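Local coordinates for alpha-galactosidase (Lactobacillus brevis, PDB 3MI6), which probably hydrolyses terminal, non-reducing alpha-D-galactose residues from alpha-D-galactosides such as galactose oligosaccharides and galactomannans, at residues 146-151 / 163-168; 103-108 / 134-139; 710-715 / 730-735. All blocks are in the same frame, centred on the assembly; numbering follows the deposited sequence.

Contact 1 (146-151 / 163-168); sequences ALDLNY and SAKFTN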
ATOM      1  N   ALA D 146     -31.329  21.728  31.214  1.00 41.84           N
ATOM      2  CA  ALA D 146     -30.015  21.655  31.832  1.00 42.28           C
ATOM      3  C   ALA D 146     -29.276  20.394  31.394  1.00 42.55           C
ATOM      4  O   ALA D 146     -29.879  19.338  31.219  1.00 44.92           O
ATOM      5  CB  ALA D 146     -30.131  21.693  33.333  1.00 39.77           C
ATOM      6  N   LEU D 147     -27.965  20.511  31.237  1.00 40.34           N
ATOM      7  CA  LEU D 147     -27.137  19.402  30.793  1.00 38.81           C
ATOM      8  C   LEU D 147     -25.959  19.183  31.725  1.00 43.06           C
ATOM      9  O   LEU D 147     -25.152  20.088  31.942  1.00 46.53           O
ATOM     10  CB  LEU D 147     -26.603  19.695  29.400  1.00 38.21           C
ATOM     11  CG  LEU D 147     -25.690  18.613  28.847  1.00 42.40           C
ATOM     12  CD1 LEU D 147     -26.421  17.277  28.828  1.00 39.30           C
ATOM     13  CD2 LEU D 147     -25.211  18.994  27.462  1.00 40.32           C
ATOM     14  N   ASP D 148     -25.852  17.987  32.282  1.00 40.56           N
ATOM     15  CA  ASP D 148     -24.656  17.636  33.029  1.00 41.23           C
ATOM     16  C   ASP D 148     -23.693  16.807  32.168  1.00 42.86           C
ATOM     17  O   ASP D 148     -24.066  15.758  31.633  1.00 43.64           O
ATOM     18  CB  ASP D 148     -25.020  16.896  34.315  1.00 43.58           C
ATOM     19  CG  ASP D 148     -25.696  17.805  35.331  1.00 48.74           C
ATOM     20  OD1 ASP D 148     -25.684  19.033  35.076  1.00 48.20           O
ATOM     21  OD2 ASP D 148     -26.229  17.306  36.366  1.00 43.38           O
ATOM     22  N   LEU D 149     -22.466  17.306  32.016  1.00 41.95           N
ATOM     23  CA  LEU D 149     -21.385  16.567  31.367  1.00 39.69           C
ATOM     24  C   LEU D 149     -20.483  15.917  32.424  1.00 40.46           C
ATOM     25  O   LEU D 149     -19.842  16.593  33.224  1.00 40.66           O
ATOM     26  CB  LEU D 149     -20.562  17.472  30.445  1.00 34.30           C
ATOM     27  CG  LEU D 149     -21.266  17.953  29.180  1.00 35.82           C
ATOM     28  CD1 LEU D 149     -20.292  18.551  28.174  1.00 34.13           C
ATOM     29  CD2 LEU D 149     -22.000  16.806  28.550  1.00 38.17           C
ATOM     30  N   ASN D 150     -20.444  14.595  32.424  1.00 37.22           N
ATOM     31  CA  ASN D 150     -19.673  13.878  33.414  1.00 36.93           C
ATOM     32  C   ASN D 150     -18.352  13.376  32.865  1.00 39.73           C
ATOM     33  O   ASN D 150     -18.221  13.068  31.668  1.00 39.28           O
ATOM     34  CB  ASN D 150     -20.502  12.728  33.960  1.00 38.88           C
ATOM     35  CG  ASN D 150     -21.898  13.165  34.333  1.00 39.26           C
ATOM     36  OD1 ASN D 150     -22.075  14.068  35.139  1.00 39.06           O
ATOM     37  ND2 ASN D 150     -22.896  12.541  33.733  1.00 38.87           N
ATOM     38  N   TYR D 151     -17.374  13.316  33.758  1.00 40.30           N
ATOM     39  CA  TYR D 151     -16.014  12.960  33.422  1.00 36.74           C
ATOM     40  C   TYR D 151     -15.449  12.358  34.680  1.00 38.89           C
ATOM     41  O   TYR D 151     -15.174  13.079  35.626  1.00 41.02           O
ATOM     42  CB  TYR D 151     -15.201  14.213  33.141  1.00 33.92           C
ATOM     43  CG  TYR D 151     -15.571  15.013  31.910  1.00 35.72           C
ATOM     44  CD1 TYR D 151     -16.525  16.023  31.968  1.00 37.33           C
ATOM     45  CD2 TYR D 151     -14.924  14.801  30.699  1.00 34.24           C
ATOM     46  CE1 TYR D 151     -16.847  16.781  30.840  1.00 36.50           C
ATOM     47  CE2 TYR D 151     -15.239  15.541  29.570  1.00 33.54           C
ATOM     48  CZ  TYR D 151     -16.192  16.533  29.642  1.00 36.41           C
ATOM     49  OH  TYR D 151     -16.494  17.268  28.516  1.00 31.93           O
ATOM     50  N   SER D 163     -20.068  10.636  30.372  1.00 32.44           N
ATOM     51  CA  SER D 163     -21.498  10.522  30.085  1.00 33.00           C
ATOM     52  C   SER D 163     -22.171  11.885  30.007  1.00 35.87           C
ATOM     53  O   SER D 163     -21.521  12.921  30.139  1.00 35.77           O
ATOM     54  CB  SER D 163     -22.220   9.647  31.108  1.00 34.18           C
ATOM     55  OG  SER D 163     -22.437  10.342  32.325  1.00 34.08           O
ATOM     56  N   ALA D 164     -23.483  11.872  29.792  1.00 34.43           N
ATOM     57  CA  ALA D 164     -24.269  13.093  29.778  1.00 35.11           C
ATOM     58  C   ALA D 164     -25.599  12.821  30.447  1.00 35.25           C
ATOM     59  O   ALA D 164     -26.142  11.724  30.329  1.00 36.57           O
ATOM     60  CB  ALA D 164     -24.473  13.585  28.349  1.00 34.43           C
ATOM     61  N   LYS D 165     -26.104  13.812  31.175  1.00 38.92           N
ATOM     62  CA  LYS D 165     -27.408  13.729  31.829  1.00 37.30           C
ATOM     63  C   LYS D 165     -28.163  14.992  31.532  1.00 39.59           C
ATOM     64  O   LYS D 165     -27.677  16.083  31.817  1.00 42.56           O
ATOM     65  CB  LYS D 165     -27.248  13.609  33.334  1.00 38.19           C
ATOM     66  CG  LYS D 165     -28.551  13.474  34.075  1.00 40.17           C
ATOM     67  CD  LYS D 165     -28.318  13.531  35.575  1.00 42.23           C
ATOM     68  CE  LYS D 165     -29.231  12.573  36.329  1.00 44.43           C
ATOM     69  NZ  LYS D 165     -29.167  12.799  37.803  1.00 46.95           N
ATOM     70  N   PHE D 166     -29.345  14.849  30.953  1.00 40.84           N
ATOM     71  CA  PHE D 166     -30.170  15.991  30.572  1.00 39.52           C
ATOM     72  C   PHE D 166     -31.246  16.228  31.624  1.00 41.55           C
ATOM     73  O   PHE D 166     -31.881  15.282  32.091  1.00 39.73           O
ATOM     74  CB  PHE D 166     -30.849  15.721  29.226  1.00 39.52           C
ATOM     75  CG  PHE D 166     -29.912  15.710  28.050  1.00 38.17           C
ATOM     76  CD1 PHE D 166     -29.008  14.686  27.873  1.00 37.96           C
ATOM     77  CD2 PHE D 166     -29.960  16.711  27.096  1.00 41.14           C
ATOM     78  CE1 PHE D 166     -28.146  14.685  26.783  1.00 36.60           C
ATOM     79  CE2 PHE D 166     -29.102  16.701  26.008  1.00 37.87           C
ATOM     80  CZ  PHE D 166     -28.196  15.694  25.860  1.00 34.50           C
ATOM     81  N   THR D 167     -31.449  17.489  32.001  1.00 43.74           N
ATOM     82  CA  THR D 167     -32.522  17.845  32.931  1.00 44.77           C
ATOM     83  C   THR D 167     -33.455  18.874  32.299  1.00 45.99           C
ATOM     84  O   THR D 167     -33.003  19.815  31.649  1.00 44.78           O
ATOM     85  CB  THR D 167     -31.991  18.416  34.275  1.00 48.79           C
ATOM     86  OG1 THR D 167     -30.813  17.702  34.693  1.00 48.06           O
ATOM     87  CG2 THR D 167     -33.074  18.317  35.357  1.00 46.43           C
ATOM     88  N   ASN D 168     -34.759  18.671  32.474  1.00 49.39           N
ATOM     89  CA  ASN D 168     -35.756  19.644  32.033  1.00 47.33           C
ATOM     90  C   ASN D 168     -36.428  20.297  33.234  1.00 48.39           C
ATOM     91  O   ASN D 168     -37.309  19.692  33.850  1.00 51.72           O
ATOM     92  CB  ASN D 168     -36.809  18.983  31.136  1.00 47.50           C
ATOM     93  CG  ASN D 168     -37.735  19.999  30.474  1.00 48.46           C
ATOM     94  OD1 ASN D 168     -37.591  21.203  30.669  1.00 44.21           O
ATOM     95  ND2 ASN D 168     -38.692  19.511  29.689  1.00 48.41           N
TER
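Leu147 lays its CD1 methyl on the Phe166 ring across an antiparallel beta hairpin, strands 146-154 and 159-167, in the large sheet of the N-terminal domain. The two side chains run side by side from a non-hydrogen-bonded pair. A chi1 of 179° sets the leucine CG anti to the backbone N, and from there CD1 reaches over the ring, 3.6 Å above its centre, a CH-pi contact. The small Ala164 suits the next place on this buried face: its CB lies 4.1 Å from Leu149 CD2, and Tyr77 packs on all four residues. The other face carries polar groups. Asp148 and Lys165 start from a hydrogen-bonded pair with their CB atoms 4.1 Å apart, but the lysine leads away, and Asp148 OD1 is instead bonded to Ser137 OG. At the pair Asn150-Ser163, asparagine fits because its amide spans the gap between the strands: ND2 donates to Ser163 OG at 2.7 Å. An alanine here would probably cost Ser163 OG this donor, leaving it to lean on the weak bond from Gln292 NE2. The Asn150 bond is nearly straight, its N-H...O angle 166°, with Ser163 OG 9° out of the amide plane.

Contact 2 (103-108 / 134-139); sequences LTYDHY and LVVSFN
A beta bulge marks the pairing of Asp106 and His107 with Ser137, where strand 103-112, an outermost strand of a large antiparallel sheet, meets strand 132-140. Both bulge residues face the one serine: Asp106 N donates to Ser137 O at 3.2 Å, and Ser137 N donates to His107 O at 3.0 Å. The register shifts by one here, and Asp106, with psi -50°, departs from the extended conformation. The His107 ring lies over Ser137. Its CG stands between the backbone N and the carbonyl carbon (chi1 79°), and Ser137 CB comes under one face, 4.0 Å from the ring centroid in a CH-pi contact. Serine is slim enough for this, while its OG is held by an aspartate of the next strand, Asp148. His107 ND1 donates in its ring plane to Asp106 OD2 at 2.8 Å, meeting that oxygen from above the carboxylate plane; the bond should limit rotation of the imidazole on this exposed side. Tyr105 and Phe138 diverge from their non-hydrogen-bonded pair, yet both touch Ile25, and Tyr105 CB lies 3.9 Å from Phe138 CE2. The Tyr105 and Val136 side chains cross at about a right angle, with Val136 CG1 at the tyrosine ring edge, 4.0 Å from Tyr105 CD1. Further along, Tyr108 CD2 meets Leu134 CD1. Large apolar groups suit these places because Phe12, Phe23 and Ile25 of the four-stranded N-terminal sheet pack against them. A bulged outer strand whose sheet packs against a second one fits the beta-sandwich architecture of the family 36 N-terminal domain.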
ATOM      1  N   LEU D 103     -26.149  26.174  24.609  1.00 47.53           N
ATOM      2  CA  LEU D 103     -25.597  25.854  25.912  1.00 47.99           C
ATOM      3  C   LEU D 103     -24.763  27.008  26.439  1.00 52.10           C
ATOM      4  O   LEU D 103     -24.079  27.703  25.674  1.00 52.72           O
ATOM      5  CB  LEU D 103     -24.760  24.588  25.861  1.00 46.99           C
ATOM      6  CG  LEU D 103     -25.557  23.310  25.636  1.00 46.69           C
ATOM      7  CD1 LEU D 103     -24.605  22.137  25.603  1.00 41.58           C
ATOM      8  CD2 LEU D 103     -26.601  23.137  26.726  1.00 43.76           C
ATOM      9  N   THR D 104     -24.850  27.213  27.749  1.00 47.65           N
ATOM     10  CA  THR D 104     -24.090  28.230  28.429  1.00 44.99           C
ATOM     11  C   THR D 104     -23.727  27.676  29.785  1.00 50.65           C
ATOM     12  O   THR D 104     -24.616  27.366  30.588  1.00 49.78           O
ATOM     13  CB  THR D 104     -24.919  29.475  28.660  1.00 49.30           C
ATOM     14  OG1 THR D 104     -25.355  30.001  27.403  1.00 56.25           O
ATOM     15  CG2 THR D 104     -24.086  30.513  29.373  1.00 50.64           C
ATOM     16  N   TYR D 105     -22.423  27.550  30.031  1.00 49.38           N
ATOM     17  CA  TYR D 105     -21.893  27.075  31.309  1.00 45.79           C
ATOM     18  C   TYR D 105     -22.455  27.867  32.488  1.00 47.65           C
ATOM     19  O   TYR D 105     -22.656  29.087  32.411  1.00 45.51           O
ATOM     20  CB  TYR D 105     -20.357  27.150  31.299  1.00 46.27           C
ATOM     21  CG  TYR D 105     -19.695  26.924  32.644  1.00 45.17           C
ATOM     22  CD1 TYR D 105     -19.470  25.641  33.125  1.00 44.49           C
ATOM     23  CD2 TYR D 105     -19.283  27.994  33.426  1.00 46.60           C
ATOM     24  CE1 TYR D 105     -18.857  25.426  34.354  1.00 46.95           C
ATOM     25  CE2 TYR D 105     -18.667  27.790  34.664  1.00 47.55           C
ATOM     26  CZ  TYR D 105     -18.461  26.504  35.124  1.00 47.83           C
ATOM     27  OH  TYR D 105     -17.851  26.297  36.346  1.00 45.90           O
ATOM     28  N   ASP D 106     -22.706  27.163  33.584  1.00 45.19           N
ATOM     29  CA  ASP D 106     -23.176  27.813  34.790  1.00 44.49           C
ATOM     30  C   ASP D 106     -22.275  27.512  35.989  1.00 48.40           C
ATOM     31  O   ASP D 106     -21.852  28.438  36.694  1.00 51.09           O
ATOM     32  CB  ASP D 106     -24.632  27.429  35.077  1.00 48.09           C
ATOM     33  CG  ASP D 106     -25.073  27.803  36.486  1.00 50.62           C
ATOM     34  OD1 ASP D 106     -24.840  28.966  36.903  1.00 49.11           O
ATOM     35  OD2 ASP D 106     -25.655  26.925  37.166  1.00 47.31           O
ATOM     36  N   HIS D 107     -21.976  26.232  36.217  1.00 44.85           N
ATOM     37  CA  HIS D 107     -21.212  25.833  37.392  1.00 44.59           C
ATOM     38  C   HIS D 107     -20.688  24.421  37.256  1.00 46.95           C
ATOM     39  O   HIS D 107     -21.203  23.649  36.457  1.00 48.10           O
ATOM     40  CB  HIS D 107     -22.088  25.911  38.644  1.00 43.11           C
ATOM     41  CG  HIS D 107     -23.019  24.749  38.811  1.00 46.13           C
ATOM     42  ND1 HIS D 107     -24.276  24.712  38.244  1.00 46.81           N
ATOM     43  CD2 HIS D 107     -22.885  23.587  39.499  1.00 45.56           C
ATOM     44  CE1 HIS D 107     -24.873  23.577  38.572  1.00 45.39           C
ATOM     45  NE2 HIS D 107     -24.051  22.876  39.333  1.00 43.15           N
ATOM     46  N   TYR D 108     -19.685  24.076  38.058  1.00 45.71           N
ATOM     47  CA  TYR D 108     -19.137  22.726  38.061  1.00 44.22           C
ATOM     48  C   TYR D 108     -19.084  22.159  39.470  1.00 44.53           C
ATOM     49  O   TYR D 108     -19.191  22.890  40.444  1.00 47.78           O
ATOM     50  CB  TYR D 108     -17.730  22.714  37.464  1.00 45.44           C
ATOM     51  CG  TYR D 108     -16.644  23.071  38.457  1.00 45.26           C
ATOM     52  CD1 TYR D 108     -16.134  24.354  38.525  1.00 45.77           C
ATOM     53  CD2 TYR D 108     -16.136  22.123  39.331  1.00 43.98           C
ATOM     54  CE1 TYR D 108     -15.150  24.677  39.432  1.00 45.28           C
ATOM     55  CE2 TYR D 108     -15.163  22.440  40.234  1.00 43.33           C
ATOM     56  CZ  TYR D 108     -14.671  23.717  40.278  1.00 43.14           C
ATOM     57  OH  TYR D 108     -13.697  24.041  41.182  1.00 46.86           O
ATOM     58  N   LEU D 134     -15.912  14.605  37.795  1.00 42.92           N
ATOM     59  CA  LEU D 134     -16.101  16.021  37.512  1.00 40.45           C
ATOM     60  C   LEU D 134     -17.439  16.158  36.809  1.00 41.66           C
ATOM     61  O   LEU D 134     -17.684  15.465  35.824  1.00 43.10           O
ATOM     62  CB  LEU D 134     -14.989  16.515  36.585  1.00 37.96           C
ATOM     63  CG  LEU D 134     -15.088  17.961  36.082  1.00 41.07           C
ATOM     64  CD1 LEU D 134     -14.812  18.950  37.198  1.00 41.37           C
ATOM     65  CD2 LEU D 134     -14.154  18.226  34.926  1.00 34.53           C
ATOM     66  N   VAL D 135     -18.314  17.023  37.316  1.00 40.77           N
ATOM     67  CA  VAL D 135     -19.609  17.251  36.682  1.00 38.98           C
ATOM     68  C   VAL D 135     -19.721  18.688  36.210  1.00 40.33           C
ATOM     69  O   VAL D 135     -19.696  19.606  37.011  1.00 43.54           O
ATOM     70  CB  VAL D 135     -20.779  16.981  37.631  1.00 37.75           C
ATOM     71  CG1 VAL D 135     -22.098  17.127  36.885  1.00 35.53           C
ATOM     72  CG2 VAL D 135     -20.661  15.617  38.250  1.00 36.56           C
ATOM     73  N   VAL D 136     -19.862  18.886  34.908  1.00 38.75           N
ATOM     74  CA  VAL D 136     -19.841  20.230  34.359  1.00 42.70           C
ATOM     75  C   VAL D 136     -21.203  20.597  33.793  1.00 45.20           C
ATOM     76  O   VAL D 136     -21.564  20.166  32.700  1.00 43.72           O
ATOM     77  CB  VAL D 136     -18.760  20.372  33.263  1.00 39.37           C
ATOM     78  CG1 VAL D 136     -18.804  21.750  32.645  1.00 39.22           C
ATOM     79  CG2 VAL D 136     -17.398  20.108  33.843  1.00 39.68           C
ATOM     80  N   SER D 137     -21.945  21.419  34.533  1.00 46.16           N
ATOM     81  CA  SER D 137     -23.341  21.700  34.208  1.00 43.81           C
ATOM     82  C   SER D 137     -23.523  22.949  33.344  1.00 42.67           C
ATOM     83  O   SER D 137     -22.852  23.952  33.540  1.00 43.36           O
ATOM     84  CB  SER D 137     -24.160  21.801  35.494  1.00 44.03           C
ATOM     85  OG  SER D 137     -23.967  20.653  36.306  1.00 40.86           O
ATOM     86  N   PHE D 138     -24.423  22.862  32.369  1.00 41.91           N
ATOM     87  CA  PHE D 138     -24.734  23.989  31.499  1.00 43.62           C
ATOM     88  C   PHE D 138     -26.237  24.249  31.539  1.00 46.07           C
ATOM     89  O   PHE D 138     -27.000  23.446  32.070  1.00 45.50           O
ATOM     90  CB  PHE D 138     -24.325  23.694  30.048  1.00 45.16           C
ATOM     91  CG  PHE D 138     -22.860  23.381  29.862  1.00 45.82           C
ATOM     92  CD1 PHE D 138     -22.323  22.186  30.319  1.00 44.18           C
ATOM     93  CD2 PHE D 138     -22.027  24.268  29.197  1.00 43.63           C
ATOM     94  CE1 PHE D 138     -20.986  21.905  30.141  1.00 40.47           C
ATOM     95  CE2 PHE D 138     -20.697  23.981  29.017  1.00 40.75           C
ATOM     96  CZ  PHE D 138     -20.180  22.805  29.490  1.00 38.23           C
ATOM     97  N   ASN D 139     -26.656  25.372  30.965  1.00 46.78           N
ATOM     98  CA  ASN D 139     -28.066  25.688  30.804  1.00 44.26           C
ATOM     99  C   ASN D 139     -28.261  26.278  29.427  1.00 46.01           C
ATOM    100  O   ASN D 139     -27.427  27.047  28.942  1.00 47.84           O
ATOM    101  CB  ASN D 139     -28.543  26.714  31.846  1.00 48.74           C
ATOM    102  CG  ASN D 139     -28.648  26.134  33.253  1.00 47.70           C
ATOM    103  OD1 ASN D 139     -27.986  26.604  34.181  1.00 46.39           O
ATOM    104  ND2 ASN D 139     -29.492  25.120  33.415  1.00 45.74           N
TER

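Contact 3 (710-715 / 730-735); sequences AGYFVP and QLFVVT
Phe732 pushes the far end of its ring against Val714, the two side chains tip to tip, with Phe732 CZ 3.5 Å from Val714 CG2. The other methyl, CG1, lies in the plane of the phenyl ring at its edge, so the branched valine fits both its arms against one end of the aromatic. Tyr712 flanks the same ring. Its CE1 comes within 3.9 Å of Phe732 CE1, which lies near the plane of the tyrosine ring at its edge. The planes are 89° apart, but the centroids are separated by 6.0 Å and the side chains cross at a slant. A tyrosine suits the place because its ring is buried while its OH is hydrogen-bonded to Asp698. The strands that bear these groups are not paired: their axes pass 10.8 Å apart, and side chains do most of the bridging. Strand 728-736 belongs to the six-stranded antiparallel sheet of the C-terminal domain. Strand 712-714 pairs with strand 680-682, and the two sheets pack together through these side chains, consistent with the beta-sandwich C-terminal domain of family 36. Phe682 of that short pair meets Phe732 with nearly parallel ring planes, and Ile695 touches both Phe732 and Tyr712. Toward the exposed end, Gln730 reaches tip to tip for Val714, bringing NE2 near CG1. Gln730 NE2 is also 3.4 Å from Pro715 O, at too poor an angle for a hydrogen bond, whereas Gln730 OE1 is bonded to Arg668 NH1. Pro715 itself packs on Glu53 of the second subunit.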
ATOM      1  N   ALA D 710      16.294 -12.076  21.037  1.00 29.21           N
ATOM      2  CA  ALA D 710      16.879 -13.006  20.078  1.00 29.34           C
ATOM      3  C   ALA D 710      15.828 -13.998  19.617  1.00 31.55           C
ATOM      4  O   ALA D 710      15.783 -14.373  18.452  1.00 32.28           O
ATOM      5  CB  ALA D 710      18.061 -13.741  20.679  1.00 29.94           C
ATOM      6  N   GLY D 711      14.984 -14.425  20.547  1.00 31.52           N
ATOM      7  CA  GLY D 711      13.959 -15.393  20.245  1.00 30.60           C
ATOM      8  C   GLY D 711      14.287 -16.792  20.722  1.00 31.45           C
ATOM      9  O   GLY D 711      15.350 -17.055  21.295  1.00 32.58           O
ATOM     10  N   TYR D 712      13.340 -17.691  20.489  1.00 30.21           N
ATOM     11  CA  TYR D 712      13.464 -19.087  20.854  1.00 31.03           C
ATOM     12  C   TYR D 712      13.297 -19.891  19.569  1.00 33.28           C
ATOM     13  O   TYR D 712      12.339 -19.694  18.820  1.00 30.73           O
ATOM     14  CB  TYR D 712      12.391 -19.450  21.878  1.00 29.94           C
ATOM     15  CG  TYR D 712      12.539 -20.805  22.528  1.00 31.82           C
ATOM     16  CD1 TYR D 712      11.575 -21.795  22.335  1.00 32.07           C
ATOM     17  CD2 TYR D 712      13.619 -21.096  23.352  1.00 30.39           C
ATOM     18  CE1 TYR D 712      11.694 -23.041  22.931  1.00 28.69           C
ATOM     19  CE2 TYR D 712      13.741 -22.340  23.955  1.00 29.73           C
ATOM     20  CZ  TYR D 712      12.774 -23.304  23.734  1.00 29.82           C
ATOM     21  OH  TYR D 712      12.876 -24.542  24.313  1.00 32.47           O
ATOM     22  N   PHE D 713      14.261 -20.758  19.285  1.00 32.99           N
ATOM     23  CA  PHE D 713      14.162 -21.613  18.122  1.00 32.90           C
ATOM     24  C   PHE D 713      13.094 -22.669  18.378  1.00 33.67           C
ATOM     25  O   PHE D 713      13.087 -23.322  19.428  1.00 32.55           O
ATOM     26  CB  PHE D 713      15.508 -22.275  17.826  1.00 35.28           C
ATOM     27  CG  PHE D 713      15.467 -23.235  16.678  1.00 35.17           C
ATOM     28  CD1 PHE D 713      14.855 -24.469  16.814  1.00 33.93           C
ATOM     29  CD2 PHE D 713      16.047 -22.912  15.470  1.00 35.92           C
ATOM     30  CE1 PHE D 713      14.805 -25.357  15.772  1.00 34.83           C
ATOM     31  CE2 PHE D 713      15.999 -23.804  14.411  1.00 37.39           C
ATOM     32  CZ  PHE D 713      15.376 -25.031  14.568  1.00 34.80           C
ATOM     33  N   VAL D 714      12.187 -22.832  17.423  1.00 33.92           N
ATOM     34  CA  VAL D 714      11.183 -23.873  17.537  1.00 34.80           C
ATOM     35  C   VAL D 714      11.277 -24.886  16.403  1.00 36.74           C
ATOM     36  O   VAL D 714      11.274 -24.517  15.228  1.00 39.27           O
ATOM     37  CB  VAL D 714       9.774 -23.304  17.570  1.00 34.22           C
ATOM     38  CG1 VAL D 714       8.778 -24.419  17.856  1.00 32.78           C
ATOM     39  CG2 VAL D 714       9.687 -22.254  18.635  1.00 34.96           C
ATOM     40  N   PRO D 715      11.375 -26.173  16.765  1.00 37.49           N
ATOM     41  CA  PRO D 715      11.310 -27.319  15.854  1.00 37.09           C
ATOM     42  C   PRO D 715      10.284 -27.129  14.750  1.00 39.18           C
ATOM     43  O   PRO D 715       9.131 -26.755  15.004  1.00 37.92           O
ATOM     44  CB  PRO D 715      10.833 -28.446  16.765  1.00 35.10           C
ATOM     45  CG  PRO D 715      11.426 -28.118  18.078  1.00 35.75           C
ATOM     46  CD  PRO D 715      11.487 -26.602  18.169  1.00 38.99           C
ATOM     47  N   GLN D 730       1.909 -25.178  19.080  1.00 33.23           N
ATOM     48  CA  GLN D 730       3.081 -25.281  19.919  1.00 30.28           C
ATOM     49  C   GLN D 730       2.856 -24.447  21.189  1.00 30.40           C
ATOM     50  O   GLN D 730       2.640 -23.238  21.125  1.00 28.17           O
ATOM     51  CB  GLN D 730       4.299 -24.805  19.142  1.00 28.88           C
ATOM     52  CG  GLN D 730       4.629 -25.695  17.962  1.00 30.34           C
ATOM     53  CD  GLN D 730       5.218 -24.940  16.780  1.00 32.87           C
ATOM     54  OE1 GLN D 730       4.743 -23.870  16.396  1.00 34.15           O
ATOM     55  NE2 GLN D 730       6.239 -25.514  16.177  1.00 36.12           N
ATOM     56  N   LEU D 731       2.897 -25.124  22.330  1.00 29.43           N
ATOM     57  CA  LEU D 731       2.680 -24.534  23.635  1.00 28.39           C
ATOM     58  C   LEU D 731       4.017 -24.383  24.350  1.00 32.54           C
ATOM     59  O   LEU D 731       4.899 -25.224  24.211  1.00 37.57           O
ATOM     60  CB  LEU D 731       1.801 -25.463  24.450  1.00 31.12           C
ATOM     61  CG  LEU D 731       0.580 -24.948  25.200  1.00 34.43           C
ATOM     62  CD1 LEU D 731      -0.351 -24.134  24.304  1.00 31.76           C
ATOM     63  CD2 LEU D 731      -0.128 -26.155  25.770  1.00 35.04           C
ATOM     64  N   PHE D 732       4.150 -23.316  25.127  1.00 32.31           N
ATOM     65  CA  PHE D 732       5.385 -22.977  25.803  1.00 30.26           C
ATOM     66  C   PHE D 732       5.122 -22.555  27.255  1.00 34.52           C
ATOM     67  O   PHE D 732       4.738 -21.412  27.515  1.00 34.56           O
ATOM     68  CB  PHE D 732       6.047 -21.816  25.079  1.00 29.79           C
ATOM     69  CG  PHE D 732       6.412 -22.117  23.660  1.00 32.46           C
ATOM     70  CD1 PHE D 732       7.563 -22.830  23.361  1.00 32.47           C
ATOM     71  CD2 PHE D 732       5.627 -21.662  22.613  1.00 31.60           C
ATOM     72  CE1 PHE D 732       7.903 -23.094  22.048  1.00 31.46           C
ATOM     73  CE2 PHE D 732       5.978 -21.930  21.293  1.00 31.28           C
ATOM     74  CZ  PHE D 732       7.103 -22.645  21.015  1.00 28.28           C
ATOM     75  N   VAL D 733       5.329 -23.472  28.196  1.00 32.66           N
ATOM     76  CA  VAL D 733       5.207 -23.163  29.618  1.00 32.43           C
ATOM     77  C   VAL D 733       6.515 -22.589  30.171  1.00 34.25           C
ATOM     78  O   VAL D 733       7.549 -23.266  30.192  1.00 34.59           O
ATOM     79  CB  VAL D 733       4.856 -24.422  30.414  1.00 32.40           C
ATOM     80  CG1 VAL D 733       4.686 -24.094  31.879  1.00 30.35           C
ATOM     81  CG2 VAL D 733       3.608 -25.076  29.845  1.00 33.65           C
ATOM     82  N   VAL D 734       6.464 -21.343  30.622  1.00 32.73           N
ATOM     83  CA  VAL D 734       7.665 -20.637  31.055  1.00 32.84           C
ATOM     84  C   VAL D 734       7.734 -20.535  32.567  1.00 34.75           C
ATOM     85  O   VAL D 734       6.869 -19.942  33.191  1.00 39.00           O
ATOM     86  CB  VAL D 734       7.719 -19.221  30.465  1.00 33.08           C
ATOM     87  CG1 VAL D 734       8.963 -18.498  30.934  1.00 32.28           C
ATOM     88  CG2 VAL D 734       7.675 -19.279  28.953  1.00 32.47           C
ATOM     89  N   THR D 735       8.768 -21.126  33.152  1.00 37.27           N
ATOM     90  CA  THR D 735       8.950 -21.103  34.600  1.00 38.12           C
ATOM     91  C   THR D 735      10.203 -20.329  34.971  1.00 35.71           C
ATOM     92  O   THR D 735      11.276 -20.566  34.413  1.00 34.37           O
ATOM     93  CB  THR D 735       9.125 -22.527  35.193  1.00 39.70           C
ATOM     94  OG1 THR D 735       7.996 -23.339  34.869  1.00 41.68           O
ATOM     95  CG2 THR D 735       9.280 -22.466  36.714  1.00 39.15           C
TER

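How the contacts relate
Contacts 1 and 2 are adjoining strand pairs of one large sheet, their centres about 8 Å apart: strands 132-140 and 146-154 are neighbours, joined by backbone bonds and by a side-chain bond. Both mix buried apolar groups with more polar ones, but contact 1 lies inside the sheet with regular pairing, whereas contact 2 includes an outermost strand, bulged and with two exposed residues. Contact 3 belongs to the C-terminal domain, its centre about 52 Å from that of contact 1 and about 56 Å from that of contact 2, on the opposite side of the chain's centre. It is mainly buried and joins two sheets without hydrogen bonds between its segments, and it alone is touched by another subunit.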